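Local coordinates for protein HAD superfamily hydrolase (Brucella suis biovar 1, PDB 6NQ4) that probably acts as a phosphatase of the haloacid dehalogenase superfamily, pairing a Rossmann-like core that here holds a sodium ion with a separate alpha/beta cap, at residues Gly45-Gly50 / Leu91-Asn96; Ala59-Ala64 / Ile71-Asn76; Arg117-Ile122 / Ala129-Leu134; Glu165-Leu170 / Leu175-Ala180. All coordinates share one frame; numbering follows the deposited sequence.

How the contacts relate
Contact 1 is opened by the loop after strand 38-41 and closed, some forty residues later, by the turn that follows helix 81-90. Contact 2 falls within this span and seats helix 55-66 on strand 70-75. The two meet where N96 OD1 probably accepts a hydrogen bond from Q62 NE2 and V47 packs on L61; both belong to the Rossmann-like core. Contact 3 then closes a short loop after strand 118-122, and contact 4 follows it in series, joining helix 164-172 to strand 177-179. Contacts 3 and 4 share the second parallel sheet, where I122 reaches L170 and F177. Their centres lie about 28 to 34 Å from those of contacts 1 and 2.

Contact 1: Gly45-Gly50 / Leu91-Asn96; sequences GVVHNG and LGVPEN
A CH-pi contact of L91 on the ring of H48, with a small valine pair beside it, joins two loops of the Rossmann-like core: the one leaving strand 38-41 and the one leaving helix 81-90. In the HAD fold the first of these loops follows the strand of the first sequence motif and leads from the active site, and its next-door residue W44 is a ligand of the sodium ion. L91 CD1 stands above the middle of the imidazole, 3.6 Å from the centroid of the H48 ring and 13° off its normal; both L91 methyls also come near the backbone of G50, CD1 at its C and CD2 at its O. H48 holds its CG between its own backbone N and carbonyl carbon (chi1 71°), which turns the ring across the leucine. Its rotation is fixed from the edge, where G50 N donates to H48 ND1 over 2.9 Å, nearly in the ring plane. W44 meets the same ring edge-to-face. Farther along, V47 CG1 and V93 CG2 touch at 4.0 Å, their side chains crossing at about a right angle, with M88 of helix 81-90 against both H48 and V93. G92, at positive phi in a Schellman motif, ends that helix and swings the chain round between L91 and V93. Across the interface the attraction is therefore apolar and dispersive, while H48 ND1 accepts a hydrogen bond within its own loop.

Contact 2: Ala59-Ala64 / Ile71-Asn76; sequences AALQRA and IILVTN. With PO4 (phosphate ion), chain G.
L61 and A64 press helix 55-66 onto I71 and L73 of strand 70-75, the helix-to-strand packing of a right-handed beta-alpha-beta crossover in the Rossmann-like core of a HAD protein. Strand 38-41 is the first strand of this unit, and it lies beside strand 70-75 in the parallel sheet. The axes of helix segment 59-64 and strand segment 71-75 come within 10.3 Å of each other, and at 143° between their directions they run roughly antiparallel. The contact is wholly buried and apolar. L61 forks over the strand: its CD2 branch lies 4.2 Å from I71 CD1 and just as near to I71 CG2, whereas its CD1 branch reaches forward to L73 CD2 at 4.3 Å. Because I71 CG1 stands anti to the carbonyl carbon (chi1 -57°), CD1 is carried up to the helix, where A64 CB closes on it from one turn beyond L61. On the outer side of the helix R63 makes salt bridges with D30 and the C-terminal carboxylate of V304. At its C-terminal end strand 70-75 delivers T75, consistent with the motif II position of HAD proteins, to a phosphate that probably came from the crystallisation liquor and that K215 and the backbone of W44 also hold. T75 OG1 donates to phosphate O2 over 2.7 Å, and N76 N to phosphate O4 over 2.8 Å with an almost straight N-H...O angle of 169°.

Contact 3: Arg117-Ile122 / Ala129-Leu134; sequences RRIFHI and AIYDGL
H121 and Y131 form the polar part of this contact, a hydrogen bond of 2.8 Å between H121 ND1 and Y131 OH. Either atom could be the donor. The hydroxyl lies at the imidazole edge, in the ring plane, and ND1 in turn lies in the plane of the phenol, so the bond joins two rings whose planes stand at 79° to one another. That relation is oblique, the centroids of the H121 and Y131 rings being 5.4 Å apart. H121 CG is anti to the backbone N (chi1 174°), which carries ND1 out from the strand to meet the phenol. The other nitrogen, NE2, is hydrogen-bonded to the carbonyl O of C124, so both imidazole nitrogens are engaged and the ring's rotation is fixed. Apolar contact comes from I119, two residues back on the same strand: its CG2 lies 4.3 Å from Y131 CE1, neither squarely over the face nor at the edge. Within its own segment, I130 CG2 sits 3.6 Å above the centre of the Y131 ring. A type II turn from Y131 to L134, with G133 at positive phi, then sends the chain on toward strand 137-138. The tyrosine thus lies against strand 118-122, resting also on V148 of strand 146-149 and L138 of strand 137-138, while I112 of helix 104-114 packs against both I119 and I130.

Contact 4: Glu165-Leu170 / Leu175-Ala180; sequences ELLQRL and LPFICA
L170, near the C-terminal end of helix 164-172, and L175, just ahead of strand 177-179, bring their backbones to 5.8 Å between CA atoms, where the chain turns back toward the sheet. One hydrogen bond spans the turn: L175 N donates to L170 O over 3.3 Å, long but straight at the hydrogen (173°). The donor approaches tilted by 29° from the carbonyl plane. This bond links the last part of the helix to the approach of the next strand in the beta-alpha-beta unit formed by strand 146-149, helix 164-172 and strand 177-179. The unit's strands belong to the second parallel sheet, apart from that of the Rossmann-like core, consistent with the C2-type cap that many HAD phosphatases carry between motifs II and III. Beside the bond, the side chains of L170 and L175 meet through single methyls, L170 CD2 and L175 CD1, at 3.8 Å. One helical turn earlier L167 sends CD2 to F177 CE2, 3.7 Å away and oblique to the phenyl ring. F177 CG is anti to the backbone N (chi1 -172°), which sets the ring out from the strand toward the helix. Y203 of helix 196-205 stacks on that ring and also touches L170, while V147 of strand 146-149 lies against L170, L175 and F177. Leucine methyls and one phenyl thus make a buried apolar joint between helix and sheet, while the backbone bond gives the L170 carbonyl and the L175 amide a partner in each other.

Contact 1: Gly45-Gly50 / Leu91-Asn96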
loop_
_atom_site.group_PDB
_atom_site.type_symbol
_atom_site.label_atom_id
_atom_site.label_comp_id
_atom_site.label_asym_id
_atom_site.label_seq_id
_atom_site.Cartn_x
_atom_site.Cartn_y
_atom_site.Cartn_z
ATOM N N GLY A 45 5.526 -8.648 -0.446
ATOM C CA GLY A 45 6.811 -8.858 0.158
ATOM C C GLY A 45 6.767 -9.504 1.514
ATOM O O GLY A 45 7.837 -9.834 2.062
ATOM N N VAL A 46 5.576 -9.670 2.091
ATOM C CA VAL A 46 5.435 -10.210 3.438
ATOM C C VAL A 46 4.504 -11.411 3.407
ATOM O O VAL A 46 4.838 -12.476 3.939
ATOM C CB VAL A 46 4.953 -9.122 4.420
ATOM C CG1 VAL A 46 4.616 -9.743 5.779
ATOM C CG2 VAL A 46 6.022 -8.024 4.564
ATOM N N VAL A 47 3.328 -11.255 2.786
ATOM C CA VAL A 47 2.363 -12.347 2.628
ATOM C C VAL A 47 2.514 -13.041 1.276
ATOM O O VAL A 47 2.367 -14.270 1.173
ATOM C CB VAL A 47 0.929 -11.802 2.828
ATOM C CG1 VAL A 47 -0.115 -12.866 2.471
ATOM C CG2 VAL A 47 0.744 -11.292 4.252
ATOM N N HIS A 48 2.777 -12.275 0.221
ATOM C CA HIS A 48 2.966 -12.839 -1.115
ATOM C C HIS A 48 3.782 -11.859 -1.943
ATOM O O HIS A 48 4.042 -10.730 -1.512
ATOM C CB HIS A 48 1.636 -13.242 -1.791
ATOM C CG HIS A 48 0.763 -12.098 -2.222
ATOM N ND1 HIS A 48 1.076 -11.280 -3.287
ATOM C CD2 HIS A 48 -0.457 -11.692 -1.780
ATOM C CE1 HIS A 48 0.097 -10.409 -3.472
ATOM N NE2 HIS A 48 -0.844 -10.640 -2.574
ATOM N N ASN A 49 4.220 -12.312 -3.129
ATOM C CA ASN A 49 5.004 -11.462 -4.029
ATOM C C ASN A 49 4.326 -11.245 -5.372
ATOM O O ASN A 49 4.987 -10.922 -6.369
ATOM C CB ASN A 49 6.416 -12.014 -4.222
ATOM C CG ASN A 49 6.418 -13.361 -4.926
ATOM O OD1 ASN A 49 5.401 -13.810 -5.460
ATOM N ND2 ASN A 49 7.569 -14.012 -4.938
ATOM N N GLY A 50 3.011 -11.399 -5.426
ATOM C CA GLY A 50 2.286 -11.248 -6.669
ATOM C C GLY A 50 2.242 -12.488 -7.525
ATOM O O GLY A 50 1.405 -12.566 -8.438
ATOM N N LEU A 91 -3.681 -16.784 -5.149
ATOM C CA LEU A 91 -2.316 -17.104 -4.743
ATOM C C LEU A 91 -2.256 -18.057 -3.552
ATOM O O LEU A 91 -1.160 -18.365 -3.085
ATOM C CB LEU A 91 -1.563 -15.804 -4.425
ATOM C CG LEU A 91 -1.340 -14.891 -5.625
ATOM C CD1 LEU A 91 -0.726 -13.557 -5.215
ATOM C CD2 LEU A 91 -0.461 -15.625 -6.656
ATOM N N GLY A 92 -3.393 -18.535 -3.046
ATOM C CA GLY A 92 -3.395 -19.525 -1.982
ATOM C C GLY A 92 -3.492 -19.003 -0.563
ATOM O O GLY A 92 -3.309 -19.785 0.376
ATOM N N VAL A 93 -3.786 -17.722 -0.369
ATOM C CA VAL A 93 -3.996 -17.190 0.977
ATOM C C VAL A 93 -5.405 -17.537 1.454
ATOM O O VAL A 93 -6.395 -17.086 0.854
ATOM C CB VAL A 93 -3.779 -15.672 1.006
ATOM C CG1 VAL A 93 -3.917 -15.139 2.446
ATOM C CG2 VAL A 93 -2.436 -15.310 0.373
ATOM N N PRO A 94 -5.540 -18.304 2.534
ATOM C CA PRO A 94 -6.868 -18.652 3.046
ATOM C C PRO A 94 -7.485 -17.475 3.778
ATOM O O PRO A 94 -6.791 -16.651 4.383
ATOM C CB PRO A 94 -6.569 -19.791 4.026
ATOM C CG PRO A 94 -5.217 -19.466 4.553
ATOM C CD PRO A 94 -4.459 -18.865 3.365
ATOM N N GLU A 95 -8.817 -17.390 3.709
ATOM C CA GLU A 95 -9.476 -16.248 4.331
ATOM C C GLU A 95 -9.343 -16.264 5.850
ATOM O O GLU A 95 -9.426 -15.197 6.472
ATOM C CB GLU A 95 -10.913 -16.035 3.810
ATOM C CG GLU A 95 -11.859 -17.224 3.915
ATOM C CD GLU A 95 -13.069 -17.156 2.958
ATOM O OE1 GLU A 95 -14.208 -16.938 3.443
ATOM O OE2 GLU A 95 -12.881 -17.346 1.725
ATOM N N ASN A 96 -9.076 -17.432 6.461
ATOM C CA ASN A 96 -8.896 -17.483 7.911
ATOM C C ASN A 96 -7.560 -16.902 8.382
ATOM O O ASN A 96 -7.292 -16.923 9.589
ATOM C CB ASN A 96 -9.162 -18.889 8.485
ATOM C CG ASN A 96 -8.117 -19.921 8.068
ATOM O OD1 ASN A 96 -7.093 -19.595 7.478
ATOM N ND2 ASN A 96 -8.387 -21.193 8.390
#

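Contact 2: Ala59-Ala64 / Ile71-Asn76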
loop_
_atom_site.group_PDB
_atom_site.type_symbol
_atom_site.label_atom_id
_atom_site.label_comp_id
_atom_site.label_asym_id
_atom_site.label_seq_id
_atom_site.Cartn_x
_atom_site.Cartn_y
_atom_site.Cartn_z
ATOM N N ALA A 59 0.813 -19.013 8.072
ATOM C CA ALA A 59 0.665 -19.788 9.302
ATOM C C ALA A 59 0.804 -18.907 10.541
ATOM O O ALA A 59 0.060 -19.075 11.519
ATOM C CB ALA A 59 1.680 -20.930 9.321
ATOM N N ALA A 60 1.740 -17.956 10.515
ATOM C CA ALA A 60 1.918 -17.046 11.645
ATOM C C ALA A 60 0.673 -16.191 11.872
ATOM O O ALA A 60 0.254 -15.977 13.017
ATOM C CB ALA A 60 3.136 -16.161 11.393
ATOM N N LEU A 61 0.069 -15.685 10.790
ATOM C CA LEU A 61 -1.154 -14.900 10.930
ATOM C C LEU A 61 -2.314 -15.758 11.436
ATOM O O LEU A 61 -3.092 -15.312 12.288
ATOM C CB LEU A 61 -1.478 -14.205 9.604
ATOM C CG LEU A 61 -0.423 -13.188 9.153
ATOM C CD1 LEU A 61 -0.753 -12.709 7.768
ATOM C CD2 LEU A 61 -0.298 -11.993 10.114
ATOM N N GLN A 62 -2.460 -16.981 10.914
ATOM C CA GLN A 62 -3.500 -17.877 11.423
ATOM C C GLN A 62 -3.348 -18.116 12.919
ATOM O O GLN A 62 -4.340 -18.104 13.662
ATOM C CB GLN A 62 -3.471 -19.213 10.674
ATOM C CG GLN A 62 -3.917 -19.135 9.223
ATOM C CD GLN A 62 -3.628 -20.439 8.501
ATOM O OE1 GLN A 62 -2.575 -21.047 8.705
ATOM N NE2 GLN A 62 -4.566 -20.888 7.676
ATOM N N ARG A 63 -2.117 -18.363 13.376
ATOM C CA ARG A 63 -1.907 -18.638 14.792
ATOM C C ARG A 63 -2.264 -17.429 15.644
ATOM O O ARG A 63 -2.858 -17.571 16.720
ATOM C CB ARG A 63 -0.461 -19.072 15.040
ATOM C CG ARG A 63 -0.098 -20.456 14.471
ATOM C CD ARG A 63 1.172 -21.040 15.108
ATOM N NE ARG A 63 2.301 -20.119 15.004
ATOM C CZ ARG A 63 3.040 -19.963 13.907
ATOM N NH1 ARG A 63 2.779 -20.679 12.821
ATOM N NH2 ARG A 63 4.041 -19.090 13.897
ATOM N N ALA A 64 -1.931 -16.230 15.165
ATOM C CA ALA A 64 -2.301 -15.025 15.899
ATOM C C ALA A 64 -3.816 -14.880 16.003
ATOM O O ALA A 64 -4.340 -14.558 17.077
ATOM C CB ALA A 64 -1.659 -13.792 15.261
ATOM N N ILE A 71 -6.466 -9.261 12.656
ATOM C CA ILE A 71 -5.484 -9.019 11.596
ATOM C C ILE A 71 -6.121 -8.145 10.521
ATOM O O ILE A 71 -7.069 -8.565 9.847
ATOM C CB ILE A 71 -4.998 -10.326 10.949
ATOM C CG1 ILE A 71 -4.405 -11.292 11.977
ATOM C CG2 ILE A 71 -3.975 -10.021 9.847
ATOM C CD1 ILE A 71 -3.265 -10.751 12.770
ATOM N N ILE A 72 -5.573 -6.953 10.324
ATOM C CA ILE A 72 -5.919 -6.122 9.180
ATOM C C ILE A 72 -4.729 -6.160 8.242
ATOM O O ILE A 72 -3.633 -5.738 8.621
ATOM C CB ILE A 72 -6.212 -4.666 9.584
ATOM C CG1 ILE A 72 -7.142 -4.586 10.799
ATOM C CG2 ILE A 72 -6.757 -3.880 8.374
ATOM C CD1 ILE A 72 -8.540 -5.157 10.619
ATOM N N LEU A 73 -4.939 -6.617 7.011
ATOM C CA LEU A 73 -3.887 -6.492 6.011
ATOM C C LEU A 73 -3.983 -5.092 5.417
ATOM O O LEU A 73 -5.057 -4.678 4.969
ATOM C CB LEU A 73 -4.038 -7.558 4.933
ATOM C CG LEU A 73 -3.977 -8.997 5.455
ATOM C CD1 LEU A 73 -4.084 -9.978 4.290
ATOM C CD2 LEU A 73 -2.695 -9.216 6.236
ATOM N N VAL A 74 -2.893 -4.334 5.472
ATOM C CA VAL A 74 -2.881 -2.936 5.064
ATOM C C VAL A 74 -1.847 -2.822 3.950
ATOM O O VAL A 74 -0.648 -3.035 4.183
ATOM C CB VAL A 74 -2.535 -2.012 6.244
ATOM C CG1 VAL A 74 -2.535 -0.545 5.807
ATOM C CG2 VAL A 74 -3.515 -2.235 7.422
ATOM N N THR A 75 -2.302 -2.515 2.740
ATOM C CA THR A 75 -1.458 -2.580 1.560
ATOM C C THR A 75 -1.606 -1.323 0.723
ATOM O O THR A 75 -2.685 -0.741 0.636
ATOM C CB THR A 75 -1.832 -3.818 0.693
ATOM O OG1 THR A 75 -1.105 -3.793 -0.540
ATOM C CG2 THR A 75 -3.320 -3.859 0.370
ATOM N N ASN A 76 -0.515 -0.913 0.095
ATOM C CA ASN A 76 -0.558 0.226 -0.823
ATOM C C ASN A 76 -1.113 -0.105 -2.216
ATOM O O ASN A 76 -1.078 0.761 -3.100
ATOM C CB ASN A 76 0.811 0.909 -0.922
ATOM C CG ASN A 76 0.986 1.976 0.144
ATOM O OD1 ASN A 76 0.021 2.329 0.838
ATOM N ND2 ASN A 76 2.184 2.524 0.267
HETATM P P PO4 G . 2.396 -3.243 0.029
HETATM O O1 PO4 G . 3.770 -3.701 0.516
HETATM O O2 PO4 G . 1.411 -4.398 0.053
HETATM O O3 PO4 G . 2.747 -2.892 -1.430
HETATM O O4 PO4 G . 1.952 -1.999 0.759
#

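Contact 3: Arg117-Ile122 / Ala129-Leu134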
loop_
_atom_site.group_PDB
_atom_site.type_symbol
_atom_site.label_atom_id
_atom_site.label_comp_id
_atom_site.label_asym_id
_atom_site.label_seq_id
_atom_site.Cartn_x
_atom_site.Cartn_y
_atom_site.Cartn_z
ATOM N N ARG A 117 -14.307 16.282 -11.080
ATOM C CA ARG A 117 -14.957 15.057 -11.528
ATOM C C ARG A 117 -14.538 14.620 -12.930
ATOM O O ARG A 117 -14.712 13.443 -13.267
ATOM C CB ARG A 117 -16.477 15.159 -11.386
ATOM C CG ARG A 117 -17.124 15.968 -12.460
ATOM C CD ARG A 117 -18.633 16.096 -12.219
ATOM N NE ARG A 117 -19.270 14.786 -12.110
ATOM C CZ ARG A 117 -19.615 14.041 -13.155
ATOM N NH1 ARG A 117 -19.383 14.473 -14.389
ATOM N NH2 ARG A 117 -20.186 12.862 -12.966
ATOM N N ARG A 118 -13.982 15.519 -13.750
ATOM C CA ARG A 118 -13.465 15.152 -15.067
ATOM C C ARG A 118 -12.002 14.750 -14.909
ATOM O O ARG A 118 -11.132 15.611 -14.746
ATOM C CB ARG A 118 -13.619 16.317 -16.035
ATOM C CG ARG A 118 -15.073 16.706 -16.241
ATOM C CD ARG A 118 -15.214 17.996 -17.047
ATOM N NE ARG A 118 -14.730 17.834 -18.413
ATOM C CZ ARG A 118 -15.399 17.202 -19.375
ATOM N NH1 ARG A 118 -16.583 16.663 -19.123
ATOM N NH2 ARG A 118 -14.881 17.107 -20.594
ATOM N N ILE A 119 -11.737 13.445 -14.974
ATOM C CA ILE A 119 -10.481 12.841 -14.540
ATOM C C ILE A 119 -9.751 12.228 -15.724
ATOM O O ILE A 119 -10.360 11.544 -16.551
ATOM C CB ILE A 119 -10.775 11.743 -13.498
ATOM C CG1 ILE A 119 -11.263 12.387 -12.201
ATOM C CG2 ILE A 119 -9.531 10.836 -13.282
ATOM C CD1 ILE A 119 -11.876 11.387 -11.219
ATOM N N PHE A 120 -8.431 12.456 -15.783
ATOM C CA PHE A 120 -7.539 11.733 -16.679
ATOM C C PHE A 120 -6.886 10.595 -15.897
ATOM O O PHE A 120 -6.180 10.838 -14.905
ATOM C CB PHE A 120 -6.482 12.685 -17.234
ATOM C CG PHE A 120 -5.449 12.024 -18.095
ATOM C CD1 PHE A 120 -5.802 11.366 -19.272
ATOM C CD2 PHE A 120 -4.112 12.064 -17.729
ATOM C CE1 PHE A 120 -4.818 10.774 -20.071
ATOM C CE2 PHE A 120 -3.133 11.485 -18.527
ATOM C CZ PHE A 120 -3.486 10.840 -19.690
ATOM N N HIS A 121 -7.122 9.365 -16.344
ATOM C CA HIS A 121 -6.617 8.166 -15.681
ATOM C C HIS A 121 -5.238 7.797 -16.220
ATOM O O HIS A 121 -5.051 7.691 -17.440
ATOM C CB HIS A 121 -7.592 7.011 -15.945
ATOM C CG HIS A 121 -7.124 5.677 -15.451
ATOM N ND1 HIS A 121 -7.085 5.345 -14.112
ATOM C CD2 HIS A 121 -6.710 4.574 -16.125
ATOM C CE1 HIS A 121 -6.669 4.096 -13.982
ATOM N NE2 HIS A 121 -6.440 3.603 -15.189
ATOM N N ILE A 122 -4.287 7.585 -15.313
ATOM C CA ILE A 122 -2.994 6.999 -15.649
ATOM C C ILE A 122 -2.931 5.678 -14.894
ATOM O O ILE A 122 -2.856 5.662 -13.660
ATOM C CB ILE A 122 -1.812 7.902 -15.273
ATOM C CG1 ILE A 122 -1.939 9.283 -15.923
ATOM C CG2 ILE A 122 -0.499 7.234 -15.715
ATOM C CD1 ILE A 122 -0.891 10.283 -15.429
ATOM N N ALA A 129 -11.173 -0.180 -11.649
ATOM C CA ALA A 129 -12.065 -0.575 -10.563
ATOM C C ALA A 129 -12.149 0.468 -9.444
ATOM O O ALA A 129 -13.173 0.532 -8.744
ATOM C CB ALA A 129 -11.622 -1.936 -10.018
ATOM N N ILE A 130 -11.113 1.296 -9.273
ATOM C CA ILE A 130 -11.110 2.307 -8.219
ATOM C C ILE A 130 -12.240 3.324 -8.381
ATOM O O ILE A 130 -12.653 3.949 -7.395
ATOM C CB ILE A 130 -9.720 2.998 -8.156
ATOM C CG1 ILE A 130 -9.518 3.728 -6.818
ATOM C CG2 ILE A 130 -9.531 3.929 -9.367
ATOM C CD1 ILE A 130 -8.093 4.259 -6.617
ATOM N N TYR A 131 -12.761 3.510 -9.600
ATOM C CA TYR A 131 -13.794 4.518 -9.841
ATOM C C TYR A 131 -15.207 3.995 -9.670
ATOM O O TYR A 131 -16.153 4.786 -9.784
ATOM C CB TYR A 131 -13.669 5.102 -11.260
ATOM C CG TYR A 131 -12.286 5.615 -11.558
ATOM C CD1 TYR A 131 -11.799 6.762 -10.933
ATOM C CD2 TYR A 131 -11.463 4.948 -12.455
ATOM C CE1 TYR A 131 -10.510 7.216 -11.178
ATOM C CE2 TYR A 131 -10.165 5.397 -12.715
ATOM C CZ TYR A 131 -9.704 6.534 -12.081
ATOM O OH TYR A 131 -8.426 6.989 -12.322
ATOM N N ASP A 132 -15.382 2.696 -9.450
ATOM C CA ASP A 132 -16.724 2.127 -9.385
ATOM C C ASP A 132 -17.552 2.826 -8.317
ATOM O O ASP A 132 -17.135 2.930 -7.161
ATOM C CB ASP A 132 -16.629 0.636 -9.076
ATOM C CG ASP A 132 -16.115 -0.169 -10.246
ATOM O OD1 ASP A 132 -16.200 0.323 -11.393
ATOM O OD2 ASP A 132 -15.628 -1.298 -10.021
ATOM N N GLY A 133 -18.727 3.315 -8.715
ATOM C CA GLY A 133 -19.645 3.959 -7.797
ATOM C C GLY A 133 -19.353 5.412 -7.503
ATOM O O GLY A 133 -20.128 6.050 -6.778
ATOM N N LEU A 134 -18.270 5.961 -8.025
ATOM C CA LEU A 134 -17.966 7.365 -7.810
ATOM C C LEU A 134 -18.568 8.205 -8.926
ATOM O O LEU A 134 -18.718 7.750 -10.065
ATOM C CB LEU A 134 -16.453 7.583 -7.757
ATOM C CG LEU A 134 -15.739 6.744 -6.696
ATOM C CD1 LEU A 134 -14.263 7.136 -6.623
ATOM C CD2 LEU A 134 -16.418 6.908 -5.341
#

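Contact 4: Glu165-Leu170 / Leu175-Ala180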
loop_
_atom_site.group_PDB
_atom_site.type_symbol
_atom_site.label_atom_id
_atom_site.label_comp_id
_atom_site.label_asym_id
_atom_site.label_seq_id
_atom_site.Cartn_x
_atom_site.Cartn_y
_atom_site.Cartn_z
ATOM N N GLU A 165 7.241 13.554 -20.750
ATOM C CA GLU A 165 6.537 14.564 -21.538
ATOM C C GLU A 165 5.098 14.741 -21.070
ATOM O O GLU A 165 4.619 15.873 -20.946
ATOM C CB GLU A 165 6.575 14.212 -23.023
ATOM C CG GLU A 165 7.939 14.421 -23.684
ATOM C CD GLU A 165 7.864 14.292 -25.199
ATOM O OE1 GLU A 165 6.907 14.834 -25.801
ATOM O OE2 GLU A 165 8.752 13.641 -25.787
ATOM N N LEU A 166 4.399 13.634 -20.797
ATOM C CA LEU A 166 3.022 13.703 -20.307
ATOM C C LEU A 166 2.946 14.436 -18.969
ATOM O O LEU A 166 2.112 15.330 -18.784
ATOM C CB LEU A 166 2.463 12.292 -20.165
ATOM C CG LEU A 166 1.086 12.184 -19.499
ATOM C CD1 LEU A 166 0.006 12.901 -20.302
ATOM C CD2 LEU A 166 0.729 10.699 -19.297
ATOM N N LEU A 167 3.827 14.082 -18.025
ATOM C CA LEU A 167 3.808 14.745 -16.722
ATOM C C LEU A 167 4.110 16.235 -16.855
ATOM O O LEU A 167 3.504 17.058 -16.157
ATOM C CB LEU A 167 4.793 14.067 -15.775
ATOM C CG LEU A 167 4.458 12.612 -15.406
ATOM C CD1 LEU A 167 5.553 12.039 -14.506
ATOM C CD2 LEU A 167 3.084 12.500 -14.730
ATOM N N GLN A 168 5.029 16.601 -17.757
ATOM C CA GLN A 168 5.311 18.015 -17.994
ATOM C C GLN A 168 4.075 18.749 -18.490
ATOM O O GLN A 168 3.804 19.880 -18.061
ATOM C CB GLN A 168 6.439 18.150 -19.015
ATOM C CG GLN A 168 7.801 17.747 -18.489
ATOM C CD GLN A 168 8.882 17.755 -19.557
ATOM O OE1 GLN A 168 8.603 17.855 -20.755
ATOM N NE2 GLN A 168 10.126 17.632 -19.122
ATOM N N ARG A 169 3.319 18.129 -19.409
ATOM C CA ARG A 169 2.122 18.786 -19.929
ATOM C C ARG A 169 1.091 18.982 -18.836
ATOM O O ARG A 169 0.477 20.053 -18.737
ATOM C CB ARG A 169 1.506 17.984 -21.072
ATOM C CG ARG A 169 2.275 18.044 -22.374
ATOM C CD ARG A 169 1.426 17.541 -23.537
ATOM N NE ARG A 169 0.938 16.167 -23.373
ATOM C CZ ARG A 169 1.618 15.078 -23.719
ATOM N NH1 ARG A 169 2.840 15.176 -24.238
ATOM N NH2 ARG A 169 1.078 13.880 -23.543
ATOM N N LEU A 170 0.899 17.962 -17.992
ATOM C CA LEU A 170 -0.115 18.044 -16.943
ATOM C C LEU A 170 0.278 19.091 -15.911
ATOM O O LEU A 170 -0.568 19.869 -15.438
ATOM C CB LEU A 170 -0.250 16.682 -16.269
ATOM C CG LEU A 170 -0.728 15.555 -17.192
ATOM C CD1 LEU A 170 -0.589 14.195 -16.481
ATOM C CD2 LEU A 170 -2.174 15.755 -17.613
ATOM N N LEU A 175 -2.647 20.738 -13.051
ATOM C CA LEU A 175 -3.664 19.774 -12.650
ATOM C C LEU A 175 -3.268 19.098 -11.338
ATOM O O LEU A 175 -2.101 18.761 -11.137
ATOM C CB LEU A 175 -3.854 18.706 -13.732
ATOM C CG LEU A 175 -4.321 19.224 -15.100
ATOM C CD1 LEU A 175 -4.666 18.074 -16.030
ATOM C CD2 LEU A 175 -5.513 20.156 -14.957
ATOM N N PRO A 176 -4.215 18.879 -10.437
ATOM C CA PRO A 176 -3.909 18.101 -9.236
ATOM C C PRO A 176 -3.766 16.634 -9.606
ATOM O O PRO A 176 -4.445 16.128 -10.507
ATOM C CB PRO A 176 -5.133 18.334 -8.343
ATOM C CG PRO A 176 -6.244 18.623 -9.293
ATOM C CD PRO A 176 -5.623 19.321 -10.483
ATOM N N PHE A 177 -2.866 15.952 -8.902
ATOM C CA PHE A 177 -2.449 14.587 -9.236
ATOM C C PHE A 177 -2.697 13.703 -8.020
ATOM O O PHE A 177 -1.942 13.762 -7.049
ATOM C CB PHE A 177 -0.959 14.627 -9.590
ATOM C CG PHE A 177 -0.368 13.344 -10.153
ATOM C CD1 PHE A 177 -0.030 12.272 -9.329
ATOM C CD2 PHE A 177 -0.033 13.270 -11.501
ATOM C CE1 PHE A 177 0.585 11.126 -9.852
ATOM C CE2 PHE A 177 0.572 12.132 -12.030
ATOM C CZ PHE A 177 0.879 11.060 -11.205
ATOM N N ILE A 178 -3.749 12.886 -8.057
ATOM C CA ILE A 178 -4.022 11.932 -6.981
ATOM C C ILE A 178 -3.210 10.668 -7.252
ATOM O O ILE A 178 -3.302 10.082 -8.338
ATOM C CB ILE A 178 -5.521 11.607 -6.894
ATOM C CG1 ILE A 178 -6.308 12.825 -6.447
ATOM C CG2 ILE A 178 -5.775 10.469 -5.940
ATOM C CD1 ILE A 178 -7.811 12.659 -6.601
ATOM N N CYS A 179 -2.395 10.259 -6.280
ATOM C CA CYS A 179 -1.585 9.050 -6.392
ATOM C C CYS A 179 -2.249 7.962 -5.561
ATOM O O CYS A 179 -2.331 8.087 -4.331
ATOM C CB CYS A 179 -0.170 9.302 -5.869
ATOM S SG CYS A 179 0.858 7.804 -5.814
ATOM N N ALA A 180 -2.695 6.887 -6.224
ATOM C CA ALA A 180 -3.402 5.810 -5.529
ATOM C C ALA A 180 -2.479 4.752 -4.925
ATOM O O ALA A 180 -2.967 3.848 -4.233
ATOM C CB ALA A 180 -4.417 5.125 -6.457
#